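Local atomic coordinates of alkaline serine protease (Pseudoalteromonas sp., PDB entry 1Y9Z), a protein that probably hydrolyses peptide bonds in proteins as a cold-adapted, subtilisin-like alkaline serine protease of an Antarctic bacterium. Residues F10-L16 with M418-V422; E139-N144 with Y171-M175; T193-S199 with R410-Y416. The contacts are given in a common frame with arbitrary orientation. Residues are numbered along the deposited sequence.

Overall arrangement
All three contacts lie in the subtilisin-like alpha/beta domain. Interactions 2 and 3 meet through neighbouring parallel strands, 174-180 and 196-201, their centres 17 Å apart; both supply ligands to the same two sodium ions, and Q195 NE2 lies 2.9 Å from D172 OD1, a probable hydrogen bond. Interaction 3 continues into interaction 1 (centres 19 Å apart), where I419 N probably donates to S199 O at 3.2 Å. Interactions 1 and 2 do not touch, their centres being 26 Å apart. Phenylmethanesulfonic acid, bound beside H65 and S369, is about 11 Å from the side chain of V174 and about 12 Å from that of V196, and no sodium-binding residue belongs to its pocket.

Interaction 1. Residues F10-L16 with M418-V422; sequences FVGATVL and MINAV
Two helix ends meet here: helix 6-10 finishes in a Schellman motif at G12 (phi/psi 71/49°), and N420 N-caps helix 421-430, the last helix of the subtilisin-like domain. The segments run in the same direction, with V11 CA 5.2 Å from N420 CA and G12 CA 5.3 Å from A421 CA. M418, extended (-76/129°; chi1 t, chi2 p), brings CE to 4.0 Å from F10 CB, near the edge of the F10 ring. I419, also extended, packs CG2 3.6 Å from V11 CG1; V378 of helix 368-385 covers both residues. N420 turns its side chain away and caps A423 N through OD1. At A421 the helix begins: its N donates to V11 O (2.9 Å, 167°), tying the two ends together, while its CB lies 3.8 Å from L16 CD1 and 3.1 Å from G12 O, a buried carbonyl lacking a polar partner. V422, chi1 t, closes the outer side, with CG2 3.3 Å from V15 CG2.

Interaction 2. Residues E139-N144 with Y171-M175; sequences ERNALN and YDSVM. With NA (sodium ion), chain E; NA (sodium ion), chain F.
Helix 137-148 lies over the turn that leads into strand 174-180. Residues 139-144 are regular helix, with L143 N bonded to E139 O; Y171 to V174 form a type I beta turn closed by V174 N to Y171 O (3.2 Å). Nearest CA pairs are R140-Y171 (6.4 Å) and N144-S173 (5.1 Å). E139 stretches out (chi1 and chi2 t) so that OE2 accepts a hydrogen bond from Y171 OH at 2.6 Å; the same hydroxyl also bonds T136 N. R140 sets its CA over the face of the Y171 ring, a CH-pi contact 4.1 Å from the centroid, and folds its guanidinium so that NH1 is 3.3 Å from Y171 CD2. NH1 also donates to a water (2.5 Å) that accepts from D172 N and donates to D172 OD2, while R140 O accepts from a second water hydrogen-bonded to S173 OG. One turn on, L143 (chi1 m, chi2 p) points at the turn, CD2 3.9 Å from both Y171 CD1 and V174 CG2, and CB 3.5 Å from S173 OG. N144 CA packs 3.7 Å from S173 CB. The same turn presents Y171 O (2.3 Å) and V174 O (2.2 Å) to one sodium ion, completed by A169 and Q195, in an arrangement consistent with the weak cation site of subtilisins. The helix belongs to the beta-alpha-beta crossover between parallel strands 125-128 and 152-156; helix 110-119 packs beside it, and L153 of strand 152-156 touches both L143 and V174.

Interaction 3. Residues T193-S199 with R410-Y416; sequences TDQVEIS and RDNQTGY. With NA (sodium ion), chain F; NA (sodium ion), chain E; CA (calcium ion), chain D.
The approach to strand 196-201 carries ligands of two sodium ions, and residues 410-416 contain D411, the last in sequence of the calcium-binding residues, and continue beyond it; this contact joins the sites. Q195 O (2.6 Å) and E197 OE1 (2.8 Å) bind one sodium, E197 OE2 forming a salt bridge with R395; Q195 OE1 (2.4 Å) binds the other, and D411 OD1 (2.3 Å) the calcium. The closest CA pairs are T193-N412 (4.7 Å), E197-G415 (4.1 Å) and S199-T414 (5.4 Å). T193 OG1 makes an ST turn and ST motif with the N atoms of Q195 and V196; D411 OD2 takes T414 N in an Asx motif (2.7 Å). Across the contact, Y416 N donates to E197 O (2.9 Å, 172°), S199 OG (chi1 m) to T414 O (2.8 Å), and T193 N weakly to N412 O (3.3 Å). Extended R410 reaches V196 O through NH1 (3.1 Å) and, weakly, NE (3.4 Å). G415 (63/-135°) lies so close to the strand that a CB would clash with E197 C and I198 N. Hydrogen bonds through backbone carbonyls, together with a water bridging R410 NH1 and E197 OE1, thus link the sodium and calcium sites.

Interaction 1. Residues F10-L16 with M418-V422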
# COMPACT_ATOMS: atom_id res chain seq x y z
N PHE A 10 0.60 -4.47 -11.44
CA PHE A 10 2.04 -4.73 -11.46
C PHE A 10 2.47 -6.13 -11.03
O PHE A 10 3.40 -6.70 -11.60
CB PHE A 10 2.79 -3.70 -10.62
CG PHE A 10 3.04 -2.39 -11.33
CD1 PHE A 10 4.22 -1.69 -11.10
CD2 PHE A 10 2.10 -1.86 -12.20
CE1 PHE A 10 4.45 -0.47 -11.73
CE2 PHE A 10 2.32 -0.64 -12.83
CZ PHE A 10 3.50 0.06 -12.60
N VAL A 11 1.81 -6.69 -10.02
CA VAL A 11 2.17 -8.01 -9.53
C VAL A 11 1.63 -9.12 -10.42
O VAL A 11 1.96 -10.29 -10.23
CB VAL A 11 1.67 -8.24 -8.08
CG1 VAL A 11 2.25 -7.17 -7.16
CG2 VAL A 11 0.14 -8.21 -8.04
N GLY A 12 0.80 -8.74 -11.39
CA GLY A 12 0.23 -9.71 -12.31
C GLY A 12 -0.80 -10.64 -11.69
O GLY A 12 -0.73 -11.85 -11.87
N ALA A 13 -1.75 -10.07 -10.97
CA ALA A 13 -2.80 -10.86 -10.33
C ALA A 13 -4.11 -10.75 -11.10
O ALA A 13 -4.97 -11.62 -11.01
CB ALA A 13 -3.00 -10.40 -8.89
N THR A 14 -4.25 -9.67 -11.87
CA THR A 14 -5.46 -9.44 -12.64
C THR A 14 -5.60 -10.39 -13.83
O THR A 14 -6.70 -10.59 -14.33
CB THR A 14 -5.50 -7.99 -13.17
OG1 THR A 14 -4.38 -7.76 -14.04
CG2 THR A 14 -5.45 -7.00 -12.01
N VAL A 15 -4.49 -10.97 -14.26
CA VAL A 15 -4.50 -11.90 -15.39
C VAL A 15 -4.79 -13.34 -14.99
O VAL A 15 -5.19 -14.15 -15.82
CB VAL A 15 -3.17 -11.85 -16.16
CG1 VAL A 15 -3.01 -10.50 -16.84
CG2 VAL A 15 -2.02 -12.10 -15.21
N LEU A 16 -4.57 -13.66 -13.72
CA LEU A 16 -4.84 -15.01 -13.23
C LEU A 16 -6.26 -15.05 -12.68
O LEU A 16 -6.96 -14.04 -12.68
CB LEU A 16 -3.84 -15.38 -12.12
CG LEU A 16 -2.37 -15.50 -12.53
CD1 LEU A 16 -1.54 -15.89 -11.31
CD2 LEU A 16 -2.22 -16.53 -13.63
N MET A 418 10.59 -7.61 -7.74
CA MET A 418 9.14 -7.50 -7.71
C MET A 418 8.46 -8.85 -7.89
O MET A 418 8.77 -9.59 -8.83
CB MET A 418 8.67 -6.55 -8.81
CG MET A 418 7.19 -6.22 -8.74
SD MET A 418 6.80 -5.25 -7.27
CE MET A 418 5.79 -3.95 -7.98
N ILE A 419 7.54 -9.18 -6.99
CA ILE A 419 6.82 -10.44 -7.07
C ILE A 419 6.09 -10.52 -8.42
O ILE A 419 5.57 -9.51 -8.91
CB ILE A 419 5.83 -10.59 -5.90
CG1 ILE A 419 5.24 -12.00 -5.88
CG2 ILE A 419 4.74 -9.52 -5.98
CD1 ILE A 419 4.54 -12.36 -4.59
N ASN A 420 6.07 -11.71 -9.00
CA ASN A 420 5.43 -11.92 -10.31
C ASN A 420 4.54 -13.16 -10.24
O ASN A 420 5.02 -14.29 -10.33
CB ASN A 420 6.52 -12.13 -11.37
CG ASN A 420 5.96 -12.14 -12.78
OD1 ASN A 420 4.93 -12.74 -13.04
ND2 ASN A 420 6.66 -11.48 -13.69
N ALA A 421 3.24 -12.94 -10.09
CA ALA A 421 2.27 -14.03 -9.99
C ALA A 421 2.27 -14.97 -11.18
O ALA A 421 2.29 -16.19 -11.01
CB ALA A 421 0.88 -13.46 -9.77
N VAL A 422 2.24 -14.41 -12.39
CA VAL A 422 2.21 -15.21 -13.61
C VAL A 422 3.42 -16.13 -13.71
O VAL A 422 3.28 -17.33 -13.96
CB VAL A 422 2.15 -14.31 -14.86
CG1 VAL A 422 2.13 -15.17 -16.12
CG2 VAL A 422 0.92 -13.43 -14.80

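Interaction 2. Residues E139-N144 with Y171-M175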
# COMPACT_ATOMS: atom_id res chain seq x y z
N GLU A 139 10.54 -17.42 20.07
CA GLU A 139 9.74 -16.98 18.93
C GLU A 139 10.34 -17.52 17.63
O GLU A 139 9.61 -18.01 16.77
CB GLU A 139 9.66 -15.46 18.92
CG GLU A 139 8.76 -14.88 17.85
CD GLU A 139 8.53 -13.40 18.06
OE1 GLU A 139 7.41 -13.02 18.47
OE2 GLU A 139 9.47 -12.62 17.82
N ARG A 140 11.66 -17.43 17.48
CA ARG A 140 12.31 -17.92 16.28
C ARG A 140 11.97 -19.40 16.08
O ARG A 140 11.63 -19.83 14.98
CB ARG A 140 13.84 -17.77 16.39
CG ARG A 140 14.59 -18.14 15.11
CD ARG A 140 16.10 -18.23 15.33
NE ARG A 140 16.71 -16.95 15.72
CZ ARG A 140 16.84 -15.90 14.92
NH1 ARG A 140 16.41 -15.96 13.66
NH2 ARG A 140 17.41 -14.79 15.37
N ASN A 141 12.04 -20.17 17.16
CA ASN A 141 11.74 -21.60 17.11
C ASN A 141 10.28 -21.90 16.80
O ASN A 141 9.98 -22.77 15.99
CB ASN A 141 12.12 -22.26 18.45
CG ASN A 141 13.62 -22.39 18.63
OD1 ASN A 141 14.10 -22.68 19.73
ND2 ASN A 141 14.38 -22.18 17.56
N ALA A 142 9.37 -21.16 17.44
CA ALA A 142 7.94 -21.37 17.22
C ALA A 142 7.56 -21.13 15.76
O ALA A 142 6.80 -21.90 15.18
CB ALA A 142 7.13 -20.47 18.13
N LEU A 143 8.08 -20.05 15.18
CA LEU A 143 7.76 -19.73 13.80
C LEU A 143 8.41 -20.71 12.83
O LEU A 143 7.82 -21.07 11.81
CB LEU A 143 8.16 -18.29 13.46
CG LEU A 143 7.09 -17.24 13.80
CD1 LEU A 143 6.71 -17.32 15.27
CD2 LEU A 143 7.60 -15.85 13.45
N ASN A 144 9.62 -21.16 13.14
CA ASN A 144 10.31 -22.12 12.28
C ASN A 144 9.51 -23.42 12.26
O ASN A 144 9.42 -24.09 11.23
CB ASN A 144 11.72 -22.40 12.80
CG ASN A 144 12.59 -23.10 11.77
OD1 ASN A 144 13.57 -23.76 12.12
ND2 ASN A 144 12.24 -22.95 10.50
N TYR A 171 13.25 -13.11 10.67
CA TYR A 171 13.55 -14.49 11.06
C TYR A 171 13.67 -15.25 9.73
O TYR A 171 13.02 -14.88 8.75
CB TYR A 171 12.41 -15.10 11.87
CG TYR A 171 12.30 -14.59 13.29
CD1 TYR A 171 11.08 -14.10 13.78
CD2 TYR A 171 13.39 -14.63 14.16
CE1 TYR A 171 10.95 -13.67 15.09
CE2 TYR A 171 13.27 -14.19 15.48
CZ TYR A 171 12.05 -13.72 15.93
OH TYR A 171 11.92 -13.29 17.24
N ASP A 172 14.47 -16.30 9.69
CA ASP A 172 14.64 -17.06 8.45
C ASP A 172 13.39 -17.80 7.97
O ASP A 172 13.29 -18.15 6.80
CB ASP A 172 15.79 -18.07 8.60
CG ASP A 172 17.14 -17.40 8.67
OD1 ASP A 172 17.43 -16.56 7.80
OD2 ASP A 172 17.92 -17.73 9.59
N SER A 173 12.44 -18.02 8.88
CA SER A 173 11.21 -18.73 8.55
C SER A 173 10.13 -17.82 7.95
O SER A 173 9.05 -18.29 7.60
CB SER A 173 10.65 -19.38 9.81
OG SER A 173 10.33 -18.40 10.78
N VAL A 174 10.44 -16.54 7.84
CA VAL A 174 9.48 -15.56 7.34
C VAL A 174 10.01 -14.76 6.15
O VAL A 174 11.19 -14.41 6.11
CB VAL A 174 9.12 -14.55 8.46
CG1 VAL A 174 8.05 -13.58 8.00
CG2 VAL A 174 8.68 -15.30 9.71
N MET A 175 9.14 -14.49 5.18
CA MET A 175 9.54 -13.70 4.02
C MET A 175 9.49 -12.22 4.40
O MET A 175 8.43 -11.72 4.78
CB MET A 175 8.60 -13.92 2.83
CG MET A 175 8.61 -15.32 2.24
SD MET A 175 7.63 -15.39 0.72
CE MET A 175 8.83 -14.83 -0.48
NA NA E . 13.03 -13.42 6.94
NA NA F . 13.30 -12.93 4.64
O HOH W 1 12.28 -18.53 12.61
O HOH W 2 15.98 -17.49 11.78

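Interaction 3. Residues T193-S199 with R410-Y416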
# COMPACT_ATOMS: atom_id res chain seq x y z
N THR A 193 17.80 -4.74 4.50
CA THR A 193 18.56 -5.71 5.28
C THR A 193 18.90 -6.92 4.42
O THR A 193 18.39 -7.06 3.31
CB THR A 193 17.75 -6.25 6.48
OG1 THR A 193 16.78 -7.19 5.99
CG2 THR A 193 17.03 -5.11 7.21
N ASP A 194 19.76 -7.79 4.94
CA ASP A 194 20.11 -8.99 4.19
C ASP A 194 19.02 -10.04 4.31
O ASP A 194 19.15 -11.15 3.79
CB ASP A 194 21.48 -9.55 4.63
CG ASP A 194 21.58 -9.81 6.12
OD1 ASP A 194 20.58 -9.67 6.85
OD2 ASP A 194 22.69 -10.17 6.57
N GLN A 195 17.93 -9.69 5.00
CA GLN A 195 16.78 -10.58 5.14
C GLN A 195 15.72 -10.22 4.09
O GLN A 195 14.93 -11.07 3.70
CB GLN A 195 16.16 -10.47 6.53
CG GLN A 195 16.83 -11.31 7.62
CD GLN A 195 16.52 -12.80 7.50
OE1 GLN A 195 15.39 -13.19 7.20
NE2 GLN A 195 17.52 -13.63 7.77
N VAL A 196 15.70 -8.96 3.66
CA VAL A 196 14.72 -8.53 2.65
C VAL A 196 14.79 -9.55 1.52
O VAL A 196 15.85 -9.78 0.93
CB VAL A 196 15.03 -7.11 2.13
CG1 VAL A 196 14.15 -6.79 0.91
CG2 VAL A 196 14.74 -6.10 3.23
N GLU A 197 13.64 -10.14 1.23
CA GLU A 197 13.55 -11.22 0.26
C GLU A 197 12.82 -10.93 -1.05
O GLU A 197 13.20 -11.44 -2.11
CB GLU A 197 12.87 -12.39 0.97
CG GLU A 197 13.11 -13.77 0.40
CD GLU A 197 12.62 -14.84 1.35
OE1 GLU A 197 12.88 -14.71 2.57
OE2 GLU A 197 11.98 -15.81 0.90
N ILE A 198 11.78 -10.11 -0.98
CA ILE A 198 11.00 -9.82 -2.17
C ILE A 198 10.33 -8.46 -1.99
O ILE A 198 10.18 -7.99 -0.87
CB ILE A 198 9.97 -10.95 -2.39
CG1 ILE A 198 9.44 -10.92 -3.82
CG2 ILE A 198 8.83 -10.82 -1.38
CD1 ILE A 198 8.70 -12.20 -4.20
N SER A 199 9.93 -7.84 -3.10
CA SER A 199 9.29 -6.54 -3.07
C SER A 199 7.85 -6.55 -3.55
O SER A 199 7.43 -7.43 -4.30
CB SER A 199 10.07 -5.54 -3.92
OG SER A 199 11.40 -5.38 -3.45
N ARG A 410 20.25 -10.30 -6.02
CA ARG A 410 19.59 -9.97 -4.77
C ARG A 410 20.29 -8.79 -4.10
O ARG A 410 21.51 -8.73 -4.06
CB ARG A 410 19.59 -11.17 -3.83
CG ARG A 410 18.85 -10.93 -2.53
CD ARG A 410 18.89 -12.15 -1.62
NE ARG A 410 18.07 -11.94 -0.43
CZ ARG A 410 17.71 -12.90 0.42
NH1 ARG A 410 16.96 -12.60 1.47
NH2 ARG A 410 18.09 -14.15 0.22
N ASP A 411 19.50 -7.85 -3.58
CA ASP A 411 20.06 -6.71 -2.87
C ASP A 411 19.23 -6.45 -1.62
O ASP A 411 18.10 -6.94 -1.51
CB ASP A 411 20.15 -5.46 -3.76
CG ASP A 411 18.83 -5.12 -4.43
OD1 ASP A 411 18.68 -5.42 -5.63
OD2 ASP A 411 17.96 -4.55 -3.74
N ASN A 412 19.78 -5.70 -0.68
CA ASN A 412 19.10 -5.41 0.58
C ASN A 412 17.88 -4.50 0.46
O ASN A 412 17.02 -4.50 1.34
CB ASN A 412 20.08 -4.80 1.59
CG ASN A 412 21.15 -5.77 2.05
OD1 ASN A 412 21.92 -5.47 2.97
ND2 ASN A 412 21.21 -6.95 1.43
N GLN A 413 17.82 -3.72 -0.61
CA GLN A 413 16.69 -2.82 -0.80
C GLN A 413 15.44 -3.50 -1.35
O GLN A 413 14.33 -3.27 -0.85
CB GLN A 413 17.07 -1.68 -1.75
CG GLN A 413 17.93 -0.60 -1.12
CD GLN A 413 19.36 -1.04 -0.88
OE1 GLN A 413 20.02 -0.55 0.05
NE2 GLN A 413 19.86 -1.94 -1.71
N THR A 414 15.61 -4.35 -2.36
CA THR A 414 14.48 -5.01 -3.01
C THR A 414 14.46 -6.54 -2.98
O THR A 414 13.56 -7.15 -3.55
CB THR A 414 14.39 -4.55 -4.47
OG1 THR A 414 15.58 -4.94 -5.17
CG2 THR A 414 14.26 -3.03 -4.54
N GLY A 415 15.44 -7.15 -2.33
CA GLY A 415 15.48 -8.60 -2.29
C GLY A 415 15.68 -9.16 -3.69
O GLY A 415 16.51 -8.66 -4.44
N TYR A 416 14.91 -10.19 -4.04
CA TYR A 416 15.01 -10.77 -5.37
C TYR A 416 14.27 -9.94 -6.41
O TYR A 416 14.39 -10.19 -7.61
CB TYR A 416 14.49 -12.21 -5.36
CG TYR A 416 15.41 -13.16 -4.65
CD1 TYR A 416 16.69 -13.43 -5.15
CD2 TYR A 416 15.04 -13.77 -3.45
CE1 TYR A 416 17.56 -14.29 -4.49
CE2 TYR A 416 15.91 -14.63 -2.77
CZ TYR A 416 17.17 -14.88 -3.30
OH TYR A 416 18.03 -15.71 -2.62
NA NA F . 13.30 -12.93 4.64
NA NA E . 13.03 -13.42 6.94
CA CA D . 18.42 -6.59 -7.62
O HOH W 3 18.61 -9.11 0.97
O HOH W 4 15.85 -14.87 2.84
O HOH W 5 16.25 -7.09 -6.70